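Local coordinates for type IV pilus assembly protein PilF (Thermus thermophilus HB8, PDB 5OIU) that probably hydrolyses ATP as a hexameric AAA+ motor to power the assembly of type IV pili, at residues Ser161-Ile166 with Thr173-Asp178. Residues are numbered along the deposited sequence; the frame is centred on the assembly and turned at random.
Sequences SILKRI and TQTIED
A small, buried, wholly apolar contact lets L163, in the last turn of the helix that follows the P-loop, rest against T173 and T175 of the next strand in the chain. One methyl does the touching. CD1 of L163 lies 4.2 Å from CG2 of T175 and 4.4 Å from CG2 of T173, so it meets two threonine methyls that project from the same face of strand 173-177. The packing is light, with 101 Å² buried on both sides together. CB of L163 already points at the strand; with CG anti to the carbonyl carbon (chi1 -64°), CD1 ends against the threonine methyls.

T175 divides its two branches between different tasks. Its chi1 of 76° sets OG1 between the backbone N and the carbonyl carbon and leaves CG2 facing the leucine. OG1 is hydrogen-bonded at 2.8 Å to OE2 of E177, which receives it on the anti lone pair and also binds Q189. Without CG2 and OG1, as with an alanine in its place, L163 would probably be less tightly packed on this side and the E177 carboxylate freer to turn. On the strand's other face, NE2 of Q174 turns to the backbone O of the next residue, T175 (3.0 Å), which lies in the Q174 amide plane (N-H...O 165°).

A six-residue loop joins helix 155-166 to strand 173-177, completing a beta-alpha-beta crossover from strand 143-148 within the parallel sheet of the P-loop NTPase fold. The helix spans the intervening strands 238-243, whose I240 packs against L163, and 214-217, whose M216 touches T175; strand 188-191 flanks strand 173-177 at the sheet's edge within this chain.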
ATOM      1  N   SER C 161      11.802  -2.014  36.748  1.00 40.37           N
ATOM      2  CA  SER C 161      10.916  -2.700  37.677  1.00 36.43           C
ATOM      3  C   SER C 161      10.630  -4.128  37.221  1.00 39.23           C
ATOM      4  O   SER C 161      10.672  -5.063  38.026  1.00 37.85           O
ATOM      5  CB  SER C 161       9.621  -1.914  37.808  1.00 36.27           C
ATOM      6  OG  SER C 161       8.839  -2.440  38.850  1.00 41.08           O
ATOM      7  N   ILE C 162      10.334  -4.310  35.928  1.00 38.35           N
ATOM      8  CA  ILE C 162      10.130  -5.650  35.380  1.00 36.32           C
ATOM      9  C   ILE C 162      11.344  -6.529  35.666  1.00 38.98           C
ATOM     10  O   ILE C 162      11.242  -7.583  36.311  1.00 37.81           O
ATOM     11  CB  ILE C 162       9.851  -5.573  33.868  1.00 37.57           C
ATOM     12  CG1 ILE C 162       8.533  -4.849  33.589  1.00 31.98           C
ATOM     13  CG2 ILE C 162       9.902  -6.973  33.241  1.00 35.06           C
ATOM     14  CD1 ILE C 162       8.132  -4.885  32.135  1.00 30.04           C
ATOM     15  N   LEU C 163      12.517  -6.089  35.186  1.00 37.07           N
ATOM     16  CA  LEU C 163      13.764  -6.819  35.386  1.00 37.20           C
ATOM     17  C   LEU C 163      14.029  -7.107  36.866  1.00 38.60           C
ATOM     18  O   LEU C 163      14.569  -8.162  37.210  1.00 34.72           O
ATOM     19  CB  LEU C 163      14.926  -6.031  34.773  1.00 36.59           C
ATOM     20  CG  LEU C 163      14.931  -5.818  33.247  1.00 39.55           C
ATOM     21  CD1 LEU C 163      16.271  -5.273  32.787  1.00 35.06           C
ATOM     22  CD2 LEU C 163      14.575  -7.092  32.458  1.00 32.01           C
ATOM     23  N   LYS C 164      13.636  -6.188  37.758  1.00 43.56           N
ATOM     24  CA  LYS C 164      13.751  -6.455  39.190  1.00 40.15           C
ATOM     25  C   LYS C 164      13.017  -7.735  39.572  1.00 43.14           C
ATOM     26  O   LYS C 164      13.512  -8.525  40.383  1.00 47.36           O
ATOM     27  CB  LYS C 164      13.216  -5.275  39.992  1.00 42.26           C
ATOM     28  CG  LYS C 164      13.941  -5.044  41.299  1.00 50.02           C
ATOM     29  CD  LYS C 164      13.493  -3.727  41.937  1.00 54.39           C
ATOM     30  CE  LYS C 164      14.120  -3.510  43.315  1.00 57.84           C
ATOM     31  NZ  LYS C 164      14.714  -2.139  43.416  1.00 61.53           N
ATOM     32  N   ARG C 165      11.849  -7.977  38.980  1.00 41.02           N
ATOM     33  CA  ARG C 165      11.120  -9.195  39.302  1.00 39.05           C
ATOM     34  C   ARG C 165      11.722 -10.419  38.615  1.00 37.79           C
ATOM     35  O   ARG C 165      11.951 -11.437  39.264  1.00 40.12           O
ATOM     36  CB  ARG C 165       9.648  -9.054  38.924  1.00 37.10           C
ATOM     37  CG  ARG C 165       8.811 -10.289  39.259  1.00 35.89           C
ATOM     38  CD  ARG C 165       8.863 -10.670  40.752  1.00 34.47           C
ATOM     39  NE  ARG C 165       8.707  -9.519  41.640  1.00 39.66           N
ATOM     40  CZ  ARG C 165       7.543  -9.011  42.034  1.00 38.45           C
ATOM     41  NH1 ARG C 165       6.411  -9.558  41.630  1.00 35.32           N
ATOM     42  NH2 ARG C 165       7.511  -7.946  42.828  1.00 39.90           N
ATOM     43  N   ILE C 166      11.996 -10.348  37.310  1.00 33.70           N
ATOM     44  CA  ILE C 166      12.215 -11.572  36.543  1.00 36.34           C
ATOM     45  C   ILE C 166      13.680 -11.952  36.341  1.00 31.00           C
ATOM     46  O   ILE C 166      13.938 -13.064  35.860  1.00 36.38           O
ATOM     47  CB  ILE C 166      11.516 -11.510  35.161  1.00 40.70           C
ATOM     48  CG1 ILE C 166      12.202 -10.485  34.239  1.00 36.23           C
ATOM     49  CG2 ILE C 166      10.022 -11.250  35.324  1.00 34.93           C
ATOM     50  CD1 ILE C 166      11.685 -10.470  32.828  1.00 29.90           C
ATOM     51  N   THR C 173      20.727 -12.204  32.445  1.00 28.46           N
ATOM     52  CA  THR C 173      20.067 -10.989  31.991  1.00 29.38           C
ATOM     53  C   THR C 173      21.099 -10.018  31.436  1.00 32.94           C
ATOM     54  O   THR C 173      22.058  -9.666  32.129  1.00 34.57           O
ATOM     55  CB  THR C 173      19.314 -10.338  33.142  1.00 34.73           C
ATOM     56  OG1 THR C 173      18.425 -11.311  33.709  1.00 37.50           O
ATOM     57  CG2 THR C 173      18.541  -9.083  32.665  1.00 32.82           C
ATOM     58  N   GLN C 174      20.891  -9.584  30.194  1.00 35.14           N
ATOM     59  CA  GLN C 174      21.822  -8.721  29.476  1.00 33.35           C
ATOM     60  C   GLN C 174      21.062  -7.573  28.818  1.00 34.21           C
ATOM     61  O   GLN C 174      20.107  -7.810  28.068  1.00 36.46           O
ATOM     62  CB  GLN C 174      22.586  -9.528  28.426  1.00 29.18           C
ATOM     63  CG  GLN C 174      23.549  -8.706  27.601  1.00 33.08           C
ATOM     64  CD  GLN C 174      24.728  -8.229  28.416  1.00 35.80           C
ATOM     65  OE1 GLN C 174      25.551  -9.037  28.871  1.00 30.67           O
ATOM     66  NE2 GLN C 174      24.818  -6.913  28.617  1.00 31.51           N
ATOM     67  N   THR C 175      21.491  -6.339  29.085  1.00 31.45           N
ATOM     68  CA  THR C 175      20.889  -5.132  28.535  1.00 30.26           C
ATOM     69  C   THR C 175      21.839  -4.463  27.543  1.00 35.13           C
ATOM     70  O   THR C 175      23.054  -4.661  27.580  1.00 34.14           O
ATOM     71  CB  THR C 175      20.534  -4.119  29.638  1.00 33.70           C
ATOM     72  OG1 THR C 175      21.726  -3.476  30.097  1.00 35.11           O
ATOM     73  CG2 THR C 175      19.898  -4.780  30.828  1.00 33.74           C
ATOM     74  N   ILE C 176      21.269  -3.666  26.643  1.00 34.78           N
ATOM     75  CA  ILE C 176      22.012  -2.691  25.854  1.00 34.95           C
ATOM     76  C   ILE C 176      21.262  -1.363  25.948  1.00 35.16           C
ATOM     77  O   ILE C 176      20.046  -1.304  25.721  1.00 36.32           O
ATOM     78  CB  ILE C 176      22.204  -3.145  24.389  1.00 37.81           C
ATOM     79  CG1 ILE C 176      23.048  -2.130  23.612  1.00 35.88           C
ATOM     80  CG2 ILE C 176      20.877  -3.435  23.707  1.00 31.69           C
ATOM     81  CD1 ILE C 176      24.424  -1.957  24.170  1.00 30.52           C
ATOM     82  N   GLU C 177      21.973  -0.307  26.326  1.00 36.87           N
ATOM     83  CA  GLU C 177      21.327   0.910  26.809  1.00 37.59           C
ATOM     84  C   GLU C 177      22.057   2.141  26.294  1.00 35.77           C
ATOM     85  O   GLU C 177      23.275   2.127  26.100  1.00 42.11           O
ATOM     86  CB  GLU C 177      21.265   0.940  28.347  1.00 34.33           C
ATOM     87  CG  GLU C 177      20.613  -0.283  28.966  1.00 34.62           C
ATOM     88  CD  GLU C 177      20.407  -0.144  30.457  1.00 43.79           C
ATOM     89  OE1 GLU C 177      19.932   0.932  30.895  1.00 48.72           O
ATOM     90  OE2 GLU C 177      20.736  -1.104  31.193  1.00 37.46           O
ATOM     91  N   ASP C 178      21.293   3.202  26.051  1.00 35.66           N
ATOM     92  CA  ASP C 178      21.858   4.478  25.620  1.00 45.23           C
ATOM     93  C   ASP C 178      21.195   5.612  26.376  1.00 46.04           C
ATOM     94  O   ASP C 178      20.187   6.169  25.925  1.00 50.99           O
ATOM     95  CB  ASP C 178      21.694   4.697  24.119  1.00 47.09           C
ATOM     96  CG  ASP C 178      22.258   6.032  23.667  1.00 47.38           C
ATOM     97  OD1 ASP C 178      23.077   6.618  24.408  1.00 55.47           O
ATOM     98  OD2 ASP C 178      21.882   6.499  22.573  1.00 52.59           O
TER